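PDB 6NOB: beta-fructofuranosidase from Bifidobacterium adolescentis, which probably hydrolyses terminal, non-reducing beta-fructofuranoside residues of fructosides such as sucrose, as a family 32 glycoside hydrolase. Local coordinates for residues S232-Q238 / Y265-P270; V338-T342 / A371-E375; L363-H368 / V405-A409. All blocks are in the same frame, centred on the assembly; numbering follows the deposited sequence.

Side chains can join neighbouring beta-propeller blades, as these three contacts do in the five-bladed family 32 fold. Contact 1 joins the sheet containing strand 235-243 to the next, at strand 268-273. Contacts 2 and 3 join that next sheet, through strands 337-347 and 357-365, to the following one, with strands 374-375 and 405-415. Contact 1 comes first; the segments of contacts 2 and 3 alternate. Centres of contacts 1 and 2 lie about 12 Å apart, those of contacts 2 and 3 about 9 Å. Salt bridges Asp266-Arg372 and Arg268-Glu375 set the RDP segment of contact 1 beside Glu375, as in family 32 active sites; hydroxyls of Tyr374 and Tyr408 link contact 2 to contact 3.

Contact 1 of 3, residues S232-Q238 / Y265-P270; sequences SSVTEYQ and YDFRDP. With EDO (1,2-ethanediol), chain C.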
loop_
_atom_site.group_PDB
_atom_site.type_symbol
_atom_site.label_atom_id
_atom_site.label_comp_id
_atom_site.label_asym_id
_atom_site.label_seq_id
_atom_site.Cartn_x
_atom_site.Cartn_y
_atom_site.Cartn_z
ATOM N N SER A 232 5.982 -13.505 -21.681
ATOM C CA SER A 232 6.427 -14.872 -21.445
ATOM C C SER A 232 7.824 -14.947 -20.847
ATOM O O SER A 232 8.285 -16.053 -20.545
ATOM C CB SER A 232 6.375 -15.667 -22.751
ATOM O OG SER A 232 7.523 -15.421 -23.544
ATOM N N SER A 233 8.499 -13.815 -20.678
ATOM C CA SER A 233 9.815 -13.759 -20.059
ATOM C C SER A 233 9.757 -13.428 -18.574
ATOM O O SER A 233 10.809 -13.371 -17.928
ATOM C CB SER A 233 10.685 -12.722 -20.773
ATOM O OG SER A 233 10.325 -11.409 -20.374
ATOM N N VAL A 234 8.561 -13.207 -18.023
ATOM C CA VAL A 234 8.438 -12.796 -16.627
ATOM C C VAL A 234 8.982 -13.899 -15.730
ATOM O O VAL A 234 8.534 -15.050 -15.787
ATOM C CB VAL A 234 6.983 -12.456 -16.285
ATOM C CG1 VAL A 234 6.777 -12.443 -14.775
ATOM C CG2 VAL A 234 6.592 -11.111 -16.893
ATOM N N THR A 235 9.957 -13.548 -14.897
ATOM C CA THR A 235 10.624 -14.481 -13.994
ATOM C C THR A 235 10.452 -13.956 -12.573
ATOM O O THR A 235 11.153 -13.025 -12.162
ATOM C CB THR A 235 12.099 -14.625 -14.363
ATOM O OG1 THR A 235 12.216 -14.946 -15.755
ATOM C CG2 THR A 235 12.763 -15.718 -13.540
ATOM N N GLU A 236 9.526 -14.545 -11.821
ATOM C CA GLU A 236 9.259 -14.139 -10.447
ATOM C C GLU A 236 9.566 -15.292 -9.503
ATOM O O GLU A 236 9.195 -16.439 -9.774
ATOM C CB GLU A 236 7.807 -13.674 -10.286
ATOM C CG GLU A 236 7.558 -12.301 -10.896
ATOM C CD GLU A 236 6.159 -11.772 -10.641
ATOM O OE1 GLU A 236 5.246 -12.584 -10.377
ATOM O OE2 GLU A 236 5.974 -10.538 -10.710
ATOM N N TYR A 237 10.245 -14.980 -8.401
ATOM C CA TYR A 237 10.632 -15.965 -7.399
ATOM C C TYR A 237 10.695 -15.273 -6.045
ATOM O O TYR A 237 10.740 -14.043 -5.959
ATOM C CB TYR A 237 11.973 -16.625 -7.750
ATOM C CG TYR A 237 13.071 -15.645 -8.096
ATOM C CD1 TYR A 237 13.192 -15.130 -9.385
ATOM C CD2 TYR A 237 13.994 -15.239 -7.139
ATOM C CE1 TYR A 237 14.195 -14.235 -9.702
ATOM C CE2 TYR A 237 15.003 -14.345 -7.450
ATOM C CZ TYR A 237 15.099 -13.845 -8.734
ATOM O OH TYR A 237 16.100 -12.953 -9.053
ATOM N N GLN A 238 10.691 -16.075 -4.980
ATOM C CA GLN A 238 10.617 -15.572 -3.612
ATOM C C GLN A 238 11.959 -15.729 -2.909
ATOM O O GLN A 238 12.570 -16.803 -2.957
ATOM C CB GLN A 238 9.526 -16.297 -2.821
ATOM C CG GLN A 238 8.321 -16.708 -3.648
ATOM C CD GLN A 238 7.679 -15.537 -4.369
ATOM O OE1 GLN A 238 7.745 -14.393 -3.914
ATOM N NE2 GLN A 238 7.053 -15.820 -5.503
ATOM N N TYR A 265 3.318 -17.355 -14.813
ATOM C CA TYR A 265 4.559 -16.609 -14.642
ATOM C C TYR A 265 4.423 -15.554 -13.552
ATOM O O TYR A 265 5.391 -15.272 -12.836
ATOM C CB TYR A 265 4.975 -15.970 -15.966
ATOM C CG TYR A 265 5.442 -16.971 -16.996
ATOM C CD1 TYR A 265 6.356 -17.964 -16.663
ATOM C CD2 TYR A 265 4.965 -16.927 -18.301
ATOM C CE1 TYR A 265 6.784 -18.886 -17.605
ATOM C CE2 TYR A 265 5.383 -17.843 -19.245
ATOM C CZ TYR A 265 6.293 -18.818 -18.894
ATOM O OH TYR A 265 6.714 -19.728 -19.834
ATOM N N ASP A 266 3.235 -14.967 -13.411
ATOM C CA ASP A 266 2.926 -14.131 -12.258
ATOM C C ASP A 266 2.866 -15.005 -11.009
ATOM O O ASP A 266 1.989 -15.868 -10.888
ATOM C CB ASP A 266 1.598 -13.407 -12.470
ATOM C CG ASP A 266 1.594 -12.547 -13.721
ATOM O OD1 ASP A 266 2.276 -11.502 -13.719
ATOM O OD2 ASP A 266 0.908 -12.915 -14.702
ATOM N N PHE A 267 3.795 -14.781 -10.082
ATOM C CA PHE A 267 3.947 -15.636 -8.912
ATOM C C PHE A 267 4.653 -14.833 -7.828
ATOM O O PHE A 267 5.880 -14.909 -7.699
ATOM C CB PHE A 267 4.728 -16.900 -9.296
ATOM C CG PHE A 267 5.155 -17.752 -8.131
ATOM C CD1 PHE A 267 4.217 -18.381 -7.328
ATOM C CD2 PHE A 267 6.502 -17.959 -7.866
ATOM C CE1 PHE A 267 4.614 -19.178 -6.265
ATOM C CE2 PHE A 267 6.903 -18.755 -6.811
ATOM C CZ PHE A 267 5.955 -19.363 -6.008
ATOM N N ARG A 268 3.906 -14.045 -7.053
ATOM C CA ARG A 268 4.528 -12.971 -6.293
ATOM C C ARG A 268 3.765 -12.684 -5.003
ATOM O O ARG A 268 2.724 -13.281 -4.711
ATOM C CB ARG A 268 4.625 -11.707 -7.147
ATOM C CG ARG A 268 3.288 -11.168 -7.622
ATOM C CD ARG A 268 3.485 -9.838 -8.339
ATOM N NE ARG A 268 2.328 -9.454 -9.142
ATOM C CZ ARG A 268 2.113 -9.868 -10.386
ATOM N NH1 ARG A 268 2.975 -10.688 -10.973
ATOM N NH2 ARG A 268 1.033 -9.463 -11.043
ATOM N N ASP A 269 4.318 -11.746 -4.229
ATOM C CA ASP A 269 3.752 -11.170 -3.014
ATOM C C ASP A 269 3.595 -12.213 -1.909
ATOM O O ASP A 269 2.479 -12.430 -1.418
ATOM C CB ASP A 269 2.406 -10.513 -3.323
ATOM C CG ASP A 269 2.477 -9.551 -4.500
ATOM O OD1 ASP A 269 3.578 -9.037 -4.796
ATOM O OD2 ASP A 269 1.426 -9.309 -5.132
ATOM N N PRO A 270 4.679 -12.851 -1.466
ATOM C CA PRO A 270 4.546 -13.890 -0.437
ATOM C C PRO A 270 4.132 -13.297 0.898
ATOM O O PRO A 270 4.642 -12.257 1.322
ATOM C CB PRO A 270 5.951 -14.495 -0.360
ATOM C CG PRO A 270 6.847 -13.365 -0.755
ATOM C CD PRO A 270 6.091 -12.593 -1.805
HETATM C C1 EDO C . 11.222 -19.346 -11.981
HETATM O O1 EDO C . 9.916 -19.608 -12.509
HETATM C C2 EDO C . 11.134 -18.741 -10.584
HETATM O O2 EDO C . 9.958 -19.197 -9.900
HETATM O O HOH W 1 7.853 -16.293 -13.410
#
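Tyr265 opens the segment with its CB 4.1 Å from Val234 CB and one ring face beneath Ser232 O, which lies 3.6 Å from Tyr265 CE2. Its carbonyl receives a hydrogen bond from a water that also joins Val234 O and Glu236 N. Asp266 turns away, yet its OD1 accepts Arg268 NH1 at 2.9 Å, while OD2 pairs with Arg372. Phe267 N donates to Glu236 OE1 at 2.6 Å, and Phe267 O accepts Gln238 NE2 at 2.7 Å; the same amide nitrogen lies over the Phe267 ring. Such side-chain bridging joins two neighbouring blades of the five-bladed propeller here: the axes of 235-238 and 268-270 run parallel within 6° and approach to 7.4 Å. Arg268, Asp269 and Pro270 form the RDP motif of family 32. Arg268 NH1 reaches Glu236 OE1 at 3.0 Å, completing a salt-bridge network with Asp266, and its NH2 continues to Glu375. Asp269 points away, its OD2 hydrogen-bonded to Cys376 N. Pro270 CD ends 3.2 Å from Gln238 OE1.

Contact 2 of 3, residues V338-T342 / A371-E375; sequences VPAMT and ARTYE
A tyrosine wedged between a proline and a methionine illustrates how two segments of neighbouring propeller blades can interlock by shape. Residues 338-342 form an extended strand; the touching part of 371-375 runs nearly the same way, 19° off. The register is set by Pro339 and Thr373, whose CA atoms are only 4.4 Å apart, without hydrogen bonds between the backbones. Arg372 bends the chain at phi/psi -64/-52, Thr373 is almost fully extended at -170/171, and Tyr374 enters a short strand, just before Glu375, which with Cys376 matches the family 32 EC motif and probably lies at the active site. The CG-exo ring of Pro339 is the main bump on the first segment: its CG lies 3.4 Å from Ala371 O and 3.9 Å from Ala371 CB, while its CB rests on the Tyr374 ring in a CH-pi contact, 4.0 Å from the centroid. Tyr374, with chi1 at -91° and chi2 at -56°, fills the hollow between Pro339 and Met341, its CD2 3.4 Å from Ala340 N. Met341, in an mtt rotamer, closes the opposite ring face with its CE; its SD, 5.2 Å from the centroid, makes a Met-aromatic contact. Around the wedge, Leu363 and Asp365 of strand 357-365, Ala291 of strand 285-295 and Leu392 of strand 385-396 pack on Tyr374, whose hydroxyl is hydrogen-bonded to that of Tyr408 on strand 405-415.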
loop_
_atom_site.group_PDB
_atom_site.type_symbol
_atom_site.label_atom_id
_atom_site.label_comp_id
_atom_site.label_asym_id
_atom_site.label_seq_id
_atom_site.Cartn_x
_atom_site.Cartn_y
_atom_site.Cartn_z
ATOM N N VAL A 338 -7.306 -19.599 -13.742
ATOM C CA VAL A 338 -8.134 -19.029 -12.683
ATOM C C VAL A 338 -7.194 -18.495 -11.608
ATOM O O VAL A 338 -6.178 -19.138 -11.304
ATOM C CB VAL A 338 -9.117 -20.071 -12.119
ATOM C CG1 VAL A 338 -8.379 -21.354 -11.737
ATOM C CG2 VAL A 338 -9.891 -19.516 -10.929
ATOM N N PRO A 339 -7.463 -17.323 -11.031
ATOM C CA PRO A 339 -6.601 -16.823 -9.953
ATOM C C PRO A 339 -6.576 -17.790 -8.779
ATOM O O PRO A 339 -7.610 -18.316 -8.362
ATOM C CB PRO A 339 -7.249 -15.488 -9.572
ATOM C CG PRO A 339 -7.994 -15.069 -10.807
ATOM C CD PRO A 339 -8.488 -16.341 -11.426
ATOM N N ALA A 340 -5.377 -18.029 -8.249
ATOM C CA ALA A 340 -5.199 -18.986 -7.167
ATOM C C ALA A 340 -4.178 -18.476 -6.162
ATOM O O ALA A 340 -3.202 -17.815 -6.531
ATOM C CB ALA A 340 -4.753 -20.354 -7.700
ATOM N N MET A 341 -4.415 -18.790 -4.891
ATOM C CA MET A 341 -3.453 -18.555 -3.818
ATOM C C MET A 341 -2.729 -19.867 -3.561
ATOM O O MET A 341 -3.265 -20.768 -2.911
ATOM C CB MET A 341 -4.143 -18.057 -2.556
ATOM C CG MET A 341 -4.584 -16.622 -2.617
ATOM S SD MET A 341 -5.131 -16.061 -1.000
ATOM C CE MET A 341 -5.962 -14.545 -1.464
ATOM N N THR A 342 -1.511 -19.975 -4.074
ATOM C CA THR A 342 -0.724 -21.182 -3.887
ATOM C C THR A 342 -0.077 -21.174 -2.509
ATOM O O THR A 342 0.604 -20.213 -2.136
ATOM C CB THR A 342 0.327 -21.303 -4.988
ATOM O OG1 THR A 342 0.830 -20.002 -5.316
ATOM C CG2 THR A 342 -0.288 -21.943 -6.226
ATOM N N ALA A 371 -10.621 -12.852 -14.136
ATOM C CA ALA A 371 -9.504 -12.029 -13.697
ATOM C C ALA A 371 -8.189 -12.720 -14.038
ATOM O O ALA A 371 -8.089 -13.951 -14.027
ATOM C CB ALA A 371 -9.588 -11.758 -12.193
ATOM N N ARG A 372 -7.172 -11.914 -14.355
ATOM C CA ARG A 372 -5.905 -12.472 -14.820
ATOM C C ARG A 372 -5.235 -13.310 -13.739
ATOM O O ARG A 372 -4.866 -14.467 -13.975
ATOM C CB ARG A 372 -4.962 -11.359 -15.275
ATOM C CG ARG A 372 -3.583 -11.886 -15.652
ATOM C CD ARG A 372 -2.542 -10.789 -15.721
ATOM N NE ARG A 372 -1.228 -11.326 -16.059
ATOM C CZ ARG A 372 -0.753 -11.404 -17.298
ATOM N NH1 ARG A 372 -1.488 -10.973 -18.314
ATOM N NH2 ARG A 372 0.452 -11.909 -17.520
ATOM N N THR A 373 -5.067 -12.741 -12.550
ATOM C CA THR A 373 -4.294 -13.379 -11.492
ATOM C C THR A 373 -4.510 -12.596 -10.204
ATOM O O THR A 373 -5.109 -11.516 -10.202
ATOM C CB THR A 373 -2.805 -13.444 -11.855
ATOM O OG1 THR A 373 -2.114 -14.294 -10.931
ATOM C CG2 THR A 373 -2.183 -12.055 -11.826
ATOM N N TYR A 374 -4.024 -13.163 -9.105
ATOM C CA TYR A 374 -4.071 -12.495 -7.816
ATOM C C TYR A 374 -2.895 -11.537 -7.668
ATOM O O TYR A 374 -1.865 -11.665 -8.334
ATOM C CB TYR A 374 -4.035 -13.514 -6.676
ATOM C CG TYR A 374 -5.382 -13.989 -6.187
ATOM C CD1 TYR A 374 -6.347 -13.088 -5.751
ATOM C CD2 TYR A 374 -5.681 -15.344 -6.140
ATOM C CE1 TYR A 374 -7.578 -13.529 -5.294
ATOM C CE2 TYR A 374 -6.907 -15.793 -5.684
ATOM C CZ TYR A 374 -7.850 -14.882 -5.260
ATOM O OH TYR A 374 -9.070 -15.330 -4.808
ATOM N N GLU A 375 -3.063 -10.569 -6.772
ATOM C CA GLU A 375 -1.972 -9.730 -6.306
ATOM C C GLU A 375 -2.149 -9.495 -4.811
ATOM O O GLU A 375 -3.275 -9.355 -4.328
ATOM C CB GLU A 375 -1.918 -8.392 -7.060
ATOM C CG GLU A 375 -1.224 -8.486 -8.416
ATOM C CD GLU A 375 -0.853 -7.133 -8.994
ATOM O OE1 GLU A 375 -1.698 -6.214 -8.960
ATOM O OE2 GLU A 375 0.287 -6.990 -9.486
#

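Contact 3 of 3, residues L363-H368 / V405-A409; sequences LADFGH and VRWYA
This is a buried contact between blades of the five-bladed propeller, made by side chains alone, in which strand 357-365 and the turn after it face strand 405-415 of the next blade. The axes of the segments 363-365 and 405-409 approach to 10.4 Å and cross at 129°; the nearest CA pair, Leu363 and Tyr408, is separated by 9.1 Å. Alternation in the extended backbones turns Leu363 and Asp365 toward Arg406 and Tyr408. Leu363, with chi1 t and chi2 p, lays CD2 over the Tyr408 ring in a CH-pi contact, 3.7 Å from the centroid. Tyr408, chi1 m, donates from OH to Asp365 OD2 at 2.5 Å, and its hydroxyl is also hydrogen-bonded to that of Tyr374. The chain then turns so that His368, chi1 m, donates from ND1 to Asp365 OD2 at 3.0 Å; its NE2 is hydrogen-bonded to Thr316. Arg406 makes a cation-pi contact with Trp428, and the His368 imidazole edge meets its guanidinium face, His368 CE1 lying 3.5 Å from Arg406 NE.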
loop_
_atom_site.group_PDB
_atom_site.type_symbol
_atom_site.label_atom_id
_atom_site.label_comp_id
_atom_site.label_asym_id
_atom_site.label_seq_id
_atom_site.Cartn_x
_atom_site.Cartn_y
_atom_site.Cartn_z
ATOM N N LEU A 363 -6.843 -21.521 -2.117
ATOM C CA LEU A 363 -8.016 -20.795 -2.581
ATOM C C LEU A 363 -7.890 -20.525 -4.073
ATOM O O LEU A 363 -6.820 -20.143 -4.555
ATOM C CB LEU A 363 -8.190 -19.472 -1.822
ATOM C CG LEU A 363 -9.372 -18.598 -2.247
ATOM C CD1 LEU A 363 -10.683 -19.274 -1.884
ATOM C CD2 LEU A 363 -9.289 -17.213 -1.620
ATOM N N ALA A 364 -8.985 -20.736 -4.796
ATOM C CA ALA A 364 -9.104 -20.334 -6.190
ATOM C C ALA A 364 -10.440 -19.629 -6.360
ATOM O O ALA A 364 -11.465 -20.115 -5.871
ATOM C CB ALA A 364 -9.001 -21.536 -7.138
ATOM N N ASP A 365 -10.431 -18.483 -7.039
ATOM C CA ASP A 365 -11.630 -17.660 -7.198
ATOM C C ASP A 365 -12.243 -17.968 -8.561
ATOM O O ASP A 365 -11.954 -17.303 -9.556
ATOM C CB ASP A 365 -11.296 -16.179 -7.053
ATOM C CG ASP A 365 -12.531 -15.318 -6.840
ATOM O OD1 ASP A 365 -13.648 -15.772 -7.172
ATOM O OD2 ASP A 365 -12.385 -14.177 -6.352
ATOM N N PHE A 366 -13.109 -18.982 -8.601
ATOM C CA PHE A 366 -13.799 -19.307 -9.843
ATOM C C PHE A 366 -14.958 -18.364 -10.124
ATOM O O PHE A 366 -15.353 -18.220 -11.286
ATOM C CB PHE A 366 -14.294 -20.754 -9.820
ATOM C CG PHE A 366 -13.319 -21.724 -10.415
ATOM C CD1 PHE A 366 -12.296 -22.257 -9.646
ATOM C CD2 PHE A 366 -13.407 -22.086 -11.751
ATOM C CE1 PHE A 366 -11.387 -23.144 -10.194
ATOM C CE2 PHE A 366 -12.503 -22.970 -12.306
ATOM C CZ PHE A 366 -11.492 -23.501 -11.526
ATOM N N GLY A 367 -15.506 -17.715 -9.095
ATOM C CA GLY A 367 -16.486 -16.672 -9.337
ATOM C C GLY A 367 -15.920 -15.525 -10.148
ATOM O O GLY A 367 -16.650 -14.863 -10.889
ATOM N N HIS A 368 -14.618 -15.283 -10.034
ATOM C CA HIS A 368 -13.927 -14.239 -10.779
ATOM C C HIS A 368 -12.798 -14.830 -11.614
ATOM O O HIS A 368 -11.697 -14.280 -11.687
ATOM C CB HIS A 368 -13.405 -13.160 -9.835
ATOM C CG HIS A 368 -14.479 -12.502 -9.026
ATOM N ND1 HIS A 368 -14.665 -12.761 -7.685
ATOM C CD2 HIS A 368 -15.436 -11.610 -9.374
ATOM C CE1 HIS A 368 -15.686 -12.050 -7.241
ATOM N NE2 HIS A 368 -16.171 -11.343 -8.245
ATOM N N VAL A 405 -10.159 -5.428 -4.079
ATOM C CA VAL A 405 -9.559 -6.382 -3.154
ATOM C C VAL A 405 -10.687 -7.145 -2.471
ATOM O O VAL A 405 -11.570 -6.537 -1.855
ATOM C CB VAL A 405 -8.661 -5.674 -2.129
ATOM C CG1 VAL A 405 -8.209 -6.650 -1.056
ATOM C CG2 VAL A 405 -7.464 -5.043 -2.828
ATOM N N ARG A 406 -10.665 -8.471 -2.582
ATOM C CA ARG A 406 -11.723 -9.327 -2.061
ATOM C C ARG A 406 -11.252 -10.056 -0.809
ATOM O O ARG A 406 -10.100 -10.496 -0.733
ATOM C CB ARG A 406 -12.165 -10.345 -3.118
ATOM C CG ARG A 406 -13.448 -11.076 -2.786
ATOM C CD ARG A 406 -14.195 -11.505 -4.043
ATOM N NE ARG A 406 -15.590 -11.826 -3.750
ATOM C CZ ARG A 406 -16.572 -10.930 -3.725
ATOM N NH1 ARG A 406 -16.314 -9.655 -3.982
ATOM N NH2 ARG A 406 -17.813 -11.309 -3.442
ATOM N N TRP A 407 -12.146 -10.188 0.170
ATOM C CA TRP A 407 -11.903 -11.033 1.331
ATOM C C TRP A 407 -12.808 -12.259 1.283
ATOM O O TRP A 407 -13.931 -12.206 0.773
ATOM C CB TRP A 407 -12.109 -10.275 2.654
ATOM C CG TRP A 407 -13.494 -9.722 2.893
ATOM C CD1 TRP A 407 -13.906 -8.436 2.690
ATOM C CD2 TRP A 407 -14.636 -10.429 3.407
ATOM N NE1 TRP A 407 -15.229 -8.301 3.033
ATOM C CE2 TRP A 407 -15.701 -9.509 3.475
ATOM C CE3 TRP A 407 -14.861 -11.751 3.807
ATOM C CZ2 TRP A 407 -16.972 -9.866 3.929
ATOM C CZ3 TRP A 407 -16.126 -12.105 4.255
ATOM C CH2 TRP A 407 -17.164 -11.165 4.311
ATOM N N TYR A 408 -12.299 -13.367 1.817
ATOM C CA TYR A 408 -13.015 -14.639 1.845
ATOM C C TYR A 408 -12.878 -15.223 3.243
ATOM O O TYR A 408 -11.757 -15.420 3.721
ATOM C CB TYR A 408 -12.462 -15.625 0.809
ATOM C CG TYR A 408 -12.119 -15.040 -0.548
ATOM C CD1 TYR A 408 -10.974 -14.274 -0.732
ATOM C CD2 TYR A 408 -12.927 -15.285 -1.653
ATOM C CE1 TYR A 408 -10.657 -13.751 -1.968
ATOM C CE2 TYR A 408 -12.616 -14.766 -2.896
ATOM C CZ TYR A 408 -11.480 -14.000 -3.048
ATOM O OH TYR A 408 -11.163 -13.482 -4.283
ATOM N N ALA A 409 -14.004 -15.514 3.889
ATOM C CA ALA A 409 -14.014 -15.999 5.262
ATOM C C ALA A 409 -14.630 -17.391 5.327
ATOM O O ALA A 409 -15.626 -17.672 4.654
ATOM C CB ALA A 409 -14.783 -15.043 6.182
#